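Local atomic coordinates of glucose dehydrogenase (Serratia sp. FS14, PDB entry 7CDY), a protein that belongs to the glucose/sorbosone dehydrogenase family, enzymes built on a beta-propeller fold, and carries a bound calcium ion. Residues A[182-194]-A[219-231]. Numbering follows the deposited sequence.
With CA (calcium ion), chain D.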
loop_
_atom_site.group_PDB
_atom_site.type_symbol
_atom_site.label_atom_id
_atom_site.label_comp_id
_atom_site.label_asym_id
_atom_site.label_seq_id
_atom_site.Cartn_x
_atom_site.Cartn_y
_atom_site.Cartn_z
ATOM N N ARG A 182 -14.933 13.615 8.516
ATOM C CA ARG A 182 -14.872 13.415 7.069
ATOM C C ARG A 182 -15.596 12.126 6.694
ATOM O O ARG A 182 -15.233 11.044 7.185
ATOM C CB ARG A 182 -13.425 13.358 6.588
ATOM C CG ARG A 182 -12.691 14.706 6.536
ATOM C CD ARG A 182 -13.275 15.717 5.549
ATOM N NE ARG A 182 -13.275 15.296 4.146
ATOM C CZ ARG A 182 -12.646 15.936 3.162
ATOM N NH1 ARG A 182 -11.910 17.017 3.407
ATOM N NH2 ARG A 182 -12.757 15.494 1.915
ATOM N N PRO A 183 -16.601 12.184 5.816
ATOM C CA PRO A 183 -17.411 10.989 5.544
ATOM C C PRO A 183 -16.703 9.936 4.703
ATOM O O PRO A 183 -17.189 8.800 4.635
ATOM C CB PRO A 183 -18.638 11.563 4.820
ATOM C CG PRO A 183 -18.129 12.785 4.152
ATOM C CD PRO A 183 -17.132 13.380 5.131
ATOM N N GLU A 184 -15.558 10.267 4.099
ATOM C CA GLU A 184 -14.775 9.287 3.347
ATOM C C GLU A 184 -14.112 8.237 4.236
ATOM O O GLU A 184 -13.687 7.195 3.726
ATOM C CB GLU A 184 -13.672 10.017 2.574
ATOM C CG GLU A 184 -14.159 11.028 1.547
ATOM C CD GLU A 184 -14.354 12.439 2.094
ATOM O OE1 GLU A 184 -14.601 13.339 1.258
ATOM O OE2 GLU A 184 -14.271 12.656 3.332
ATOM N N VAL A 185 -14.035 8.464 5.546
ATOM C CA VAL A 185 -13.152 7.683 6.411
ATOM C C VAL A 185 -13.774 6.339 6.752
ATOM O O VAL A 185 -14.956 6.246 7.122
ATOM C CB VAL A 185 -12.838 8.473 7.692
ATOM C CG1 VAL A 185 -12.165 7.575 8.744
ATOM C CG2 VAL A 185 -11.982 9.674 7.372
ATOM N N TRP A 186 -12.960 5.287 6.685
ATOM C CA TRP A 186 -13.293 3.966 7.195
ATOM C C TRP A 186 -12.761 3.774 8.606
ATOM O O TRP A 186 -13.518 3.428 9.515
ATOM C CB TRP A 186 -12.723 2.889 6.256
ATOM C CG TRP A 186 -13.003 1.469 6.661
ATOM C CD1 TRP A 186 -12.153 0.613 7.316
ATOM C CD2 TRP A 186 -14.206 0.734 6.425
ATOM N NE1 TRP A 186 -12.759 -0.600 7.504
ATOM C CE2 TRP A 186 -14.017 -0.558 6.959
ATOM C CE3 TRP A 186 -15.426 1.045 5.818
ATOM C CZ2 TRP A 186 -15.008 -1.539 6.897
ATOM C CZ3 TRP A 186 -16.409 0.065 5.755
ATOM C CH2 TRP A 186 -16.191 -1.210 6.290
ATOM N N SER A 187 -11.458 3.989 8.814
ATOM C CA SER A 187 -10.831 3.878 10.127
ATOM C C SER A 187 -9.775 4.964 10.270
ATOM O O SER A 187 -9.335 5.566 9.286
ATOM C CB SER A 187 -10.222 2.491 10.351
ATOM O OG SER A 187 -9.287 2.175 9.322
ATOM N N TYR A 188 -9.361 5.207 11.512
ATOM C CA TYR A 188 -8.458 6.312 11.798
ATOM C C TYR A 188 -7.383 5.866 12.781
ATOM O O TYR A 188 -7.351 4.714 13.213
ATOM C CB TYR A 188 -9.230 7.568 12.223
ATOM C CG TYR A 188 -9.884 7.567 13.586
ATOM C CD1 TYR A 188 -10.961 6.738 13.876
ATOM C CD2 TYR A 188 -9.456 8.450 14.560
ATOM C CE1 TYR A 188 -11.571 6.773 15.128
ATOM C CE2 TYR A 188 -10.065 8.501 15.805
ATOM C CZ TYR A 188 -11.115 7.663 16.070
ATOM O OH TYR A 188 -11.713 7.709 17.317
ATOM N N GLY A 189 -6.476 6.783 13.118
ATOM C CA GLY A 189 -5.374 6.433 13.998
ATOM C C GLY A 189 -4.315 5.553 13.376
ATOM O O GLY A 189 -3.736 4.703 14.069
ATOM N N HIS A 190 -4.030 5.748 12.089
ATOM C CA HIS A 190 -2.974 5.044 11.379
ATOM C C HIS A 190 -1.773 5.967 11.191
ATOM O O HIS A 190 -1.916 7.192 11.130
ATOM C CB HIS A 190 -3.497 4.569 10.016
ATOM C CG HIS A 190 -4.674 3.651 10.118
ATOM N ND1 HIS A 190 -4.570 2.363 10.598
ATOM C CD2 HIS A 190 -5.989 3.841 9.837
ATOM C CE1 HIS A 190 -5.764 1.789 10.590
ATOM N NE2 HIS A 190 -6.640 2.666 10.135
ATOM N N ARG A 191 -0.577 5.367 11.129
ATOM C CA ARG A 191 0.646 6.153 10.974
ATOM C C ARG A 191 1.075 6.297 9.511
ATOM O O ARG A 191 0.847 7.347 8.902
ATOM C CB ARG A 191 1.779 5.598 11.840
ATOM C CG ARG A 191 3.015 6.471 11.837
ATOM C CD ARG A 191 4.076 5.900 12.775
ATOM N NE ARG A 191 5.327 6.645 12.680
ATOM C CZ ARG A 191 6.222 6.459 11.719
ATOM N NH1 ARG A 191 6.025 5.515 10.811
ATOM N NH2 ARG A 191 7.319 7.197 11.688
ATOM N N ASN A 192 1.725 5.283 8.934
ATOM C CA ASN A 192 2.087 5.306 7.519
ATOM C C ASN A 192 1.877 3.927 6.922
ATOM O O ASN A 192 2.776 3.074 6.953
ATOM C CB ASN A 192 3.520 5.770 7.277
ATOM C CG ASN A 192 3.759 6.049 5.820
ATOM O OD1 ASN A 192 2.837 6.458 5.115
ATOM N ND2 ASN A 192 4.981 5.825 5.352
ATOM N N PRO A 193 0.691 3.674 6.367
ATOM C CA PRO A 193 0.357 2.328 5.870
ATOM C C PRO A 193 0.934 2.086 4.485
ATOM O O PRO A 193 0.594 2.788 3.528
ATOM C CB PRO A 193 -1.177 2.328 5.838
ATOM C CG PRO A 193 -1.558 3.789 5.724
ATOM C CD PRO A 193 -0.459 4.598 6.357
ATOM N N GLN A 194 1.780 1.059 4.373
ATOM C CA GLN A 194 2.310 0.643 3.083
ATOM C C GLN A 194 1.930 -0.800 2.755
ATOM O O GLN A 194 2.557 -1.431 1.894
ATOM C CB GLN A 194 3.811 0.926 2.964
ATOM C CG GLN A 194 4.107 2.440 2.917
ATOM C CD GLN A 194 5.566 2.782 2.678
ATOM O OE1 GLN A 194 6.460 1.992 2.966
ATOM N NE2 GLN A 194 5.808 3.974 2.138
ATOM N N ASN A 219 -2.890 -4.833 11.027
ATOM C CA ASN A 219 -4.225 -4.572 11.563
ATOM C C ASN A 219 -5.299 -5.160 10.654
ATOM O O ASN A 219 -5.099 -5.319 9.449
ATOM C CB ASN A 219 -4.482 -3.059 11.665
ATOM C CG ASN A 219 -3.584 -2.377 12.686
ATOM O OD1 ASN A 219 -3.692 -2.644 13.879
ATOM N ND2 ASN A 219 -2.727 -1.466 12.237
ATOM N N ILE A 220 -6.467 -5.441 11.232
ATOM C CA ILE A 220 -7.687 -5.714 10.466
ATOM C C ILE A 220 -8.650 -4.563 10.738
ATOM O O ILE A 220 -9.372 -4.583 11.745
ATOM C CB ILE A 220 -8.319 -7.071 10.824
ATOM C CG1 ILE A 220 -7.328 -8.222 10.639
ATOM C CG2 ILE A 220 -9.586 -7.314 9.998
ATOM C CD1 ILE A 220 -7.848 -9.572 11.165
ATOM N N PRO A 221 -8.679 -3.528 9.906
ATOM C CA PRO A 221 -9.373 -2.286 10.294
ATOM C C PRO A 221 -10.886 -2.398 10.189
ATOM O O PRO A 221 -11.434 -2.705 9.126
ATOM C CB PRO A 221 -8.835 -1.251 9.305
ATOM C CG PRO A 221 -8.316 -2.079 8.152
ATOM C CD PRO A 221 -7.834 -3.363 8.713
ATOM N N LEU A 222 -11.554 -2.104 11.285
ATOM C CA LEU A 222 -13.005 -2.125 11.384
ATOM C C LEU A 222 -13.583 -0.716 11.251
ATOM O O LEU A 222 -12.945 0.268 11.634
ATOM C CB LEU A 222 -13.411 -2.723 12.734
ATOM C CG LEU A 222 -12.910 -4.146 12.982
ATOM C CD1 LEU A 222 -13.293 -4.613 14.380
ATOM C CD2 LEU A 222 -13.462 -5.098 11.928
ATOM N N PRO A 223 -14.797 -0.584 10.707
ATOM C CA PRO A 223 -15.331 0.752 10.395
ATOM C C PRO A 223 -15.596 1.573 11.649
ATOM O O PRO A 223 -16.226 1.100 12.602
ATOM C CB PRO A 223 -16.628 0.452 9.629
ATOM C CG PRO A 223 -17.009 -0.945 10.044
ATOM C CD PRO A 223 -15.703 -1.664 10.276
ATOM N N GLY A 224 -15.088 2.791 11.649
ATOM C CA GLY A 224 -15.248 3.743 12.754
ATOM C C GLY A 224 -14.254 3.518 13.889
ATOM O O GLY A 224 -14.301 4.249 14.787
ATOM N N LYS A 225 -13.383 2.535 13.776
ATOM C CA LYS A 225 -12.424 2.216 14.862
ATOM C C LYS A 225 -11.126 3.035 14.759
ATOM O O LYS A 225 -10.706 3.432 13.700
ATOM C CB LYS A 225 -12.114 0.721 14.858
ATOM C CG LYS A 225 -12.992 -0.143 15.739
ATOM C CD LYS A 225 -14.404 -0.039 15.490
ATOM C CE LYS A 225 -15.111 -1.068 16.366
ATOM N NZ LYS A 225 -16.503 -0.679 16.635
ATOM N N ASN A 226 -10.555 3.232 15.917
ATOM C CA ASN A 226 -9.318 4.005 16.159
ATOM C C ASN A 226 -8.160 3.024 16.349
ATOM O O ASN A 226 -8.184 2.325 17.307
ATOM C CB ASN A 226 -9.548 4.848 17.411
ATOM C CG ASN A 226 -8.468 5.872 17.638
ATOM O OD1 ASN A 226 -7.391 5.755 17.119
ATOM N ND2 ASN A 226 -8.750 6.848 18.466
ATOM N N TYR A 227 -7.127 3.101 15.514
ATOM C CA TYR A 227 -5.925 2.217 15.540
ATOM C C TYR A 227 -4.806 2.799 16.434
ATOM O O TYR A 227 -3.734 2.279 16.560
ATOM C CB TYR A 227 -5.631 1.617 14.153
ATOM C CG TYR A 227 -6.744 0.655 13.846
ATOM C CD1 TYR A 227 -7.957 1.099 13.359
ATOM C CD2 TYR A 227 -6.653 -0.652 14.251
ATOM C CE1 TYR A 227 -9.039 0.253 13.255
ATOM C CE2 TYR A 227 -7.721 -1.511 14.134
ATOM C CZ TYR A 227 -8.924 -1.051 13.660
ATOM O OH TYR A 227 -9.970 -1.898 13.630
ATOM N N GLY A 228 -5.146 3.929 17.037
ATOM C CA GLY A 228 -4.418 4.536 18.170
ATOM C C GLY A 228 -3.278 5.491 17.907
ATOM O O GLY A 228 -2.908 6.179 18.829
ATOM N N TRP A 229 -2.748 5.532 16.700
ATOM C CA TRP A 229 -1.566 6.410 16.497
ATOM C C TRP A 229 -1.980 7.865 16.677
ATOM O O TRP A 229 -2.972 8.249 16.106
ATOM C CB TRP A 229 -0.966 6.202 15.109
ATOM C CG TRP A 229 0.185 7.118 14.793
ATOM C CD1 TRP A 229 0.151 8.215 13.984
ATOM C CD2 TRP A 229 1.500 7.088 15.366
ATOM N NE1 TRP A 229 1.367 8.834 13.960
ATOM C CE2 TRP A 229 2.223 8.150 14.778
ATOM C CE3 TRP A 229 2.172 6.221 16.228
ATOM C CZ2 TRP A 229 3.561 8.403 15.075
ATOM C CZ3 TRP A 229 3.494 6.456 16.524
ATOM C CH2 TRP A 229 4.170 7.533 15.942
ATOM N N PRO A 230 -1.233 8.725 17.399
ATOM C CA PRO A 230 0.009 8.478 18.142
ATOM C C PRO A 230 -0.184 8.308 19.649
ATOM O O PRO A 230 0.805 8.343 20.383
ATOM C CB PRO A 230 0.800 9.763 17.889
ATOM C CG PRO A 230 -0.265 10.818 17.916
ATOM C CD PRO A 230 -1.507 10.174 17.295
ATOM N N LEU A 231 -1.431 8.118 20.099
ATOM C CA LEU A 231 -1.690 7.903 21.525
ATOM C C LEU A 231 -1.240 6.525 21.978
ATOM O O LEU A 231 -0.829 6.351 23.137
ATOM C CB LEU A 231 -3.184 8.018 21.784
ATOM C CG LEU A 231 -3.867 9.306 21.329
ATOM C CD1 LEU A 231 -5.375 9.271 21.628
ATOM C CD2 LEU A 231 -3.205 10.505 21.984
HETATM CA CA CA D . -1.808 1.085 16.110
HETATM O O HOH W 1 -2.182 2.369 14.097
HETATM O O HOH W 2 -3.347 -0.830 16.011
HETATM O O HOH W 3 -0.350 2.916 16.665
HETATM O O HOH W 4 -1.795 0.757 18.454
#
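Pro223 lies over one face of the Trp186 indole, its CB 3.6 Å from the six-membered-ring centroid and almost on the ring normal, a CH-pi contact. At the indole edge, NE1 donates in the ring plane to Pro221 O (3.0 Å), from above the carbonyl plane. The Trp229 ring is sandwiched: Pro230 CB covers one face, and Arg191 crosses the other, its CD 3.4 Å from the six-membered-ring centroid. An anti chi1 (-173°) and a chain extended from CG to NE lay Arg191 CG, CD and NE over the indole, and the guanidinium, nearly perpendicular to it, bonds His210 O through NH1; Trp229 NE1 bonds Glu143. Asn226 sits over a face of Tyr188, offset toward the rim, its CB 3.9 Å from the ring centroid, while Gly224 O lies in plane at the ring edge; Asn226 ND2 bonds Gln151 and OD1 accepts from Gly228 N in an Asx turn. The His190 and Tyr227 rings are nearly parallel (8°) but slid apart; Ser187 OG pairs with His190 NE2 and Glu209 OE2 with ND1.

Four backbone hydrogen bonds join the segments, including Gly224 N to Trp186 O at 2.7 Å. Tyr188 N to Lys225 O (3.1 Å) and Tyr227 N to Tyr188 O (2.8 Å) form a single parallel bridge of Tyr188 with Asn226. They tie edge strand 185-187 and the loop after it to the calcium-bearing loop. Tyr227 O binds the calcium ion at 2.3 Å and Glu217 OE1 is a further ligand; Gly189 O accepts from Trp229 N and a calcium-bound water, so 182-194 reaches the metal through its second shell.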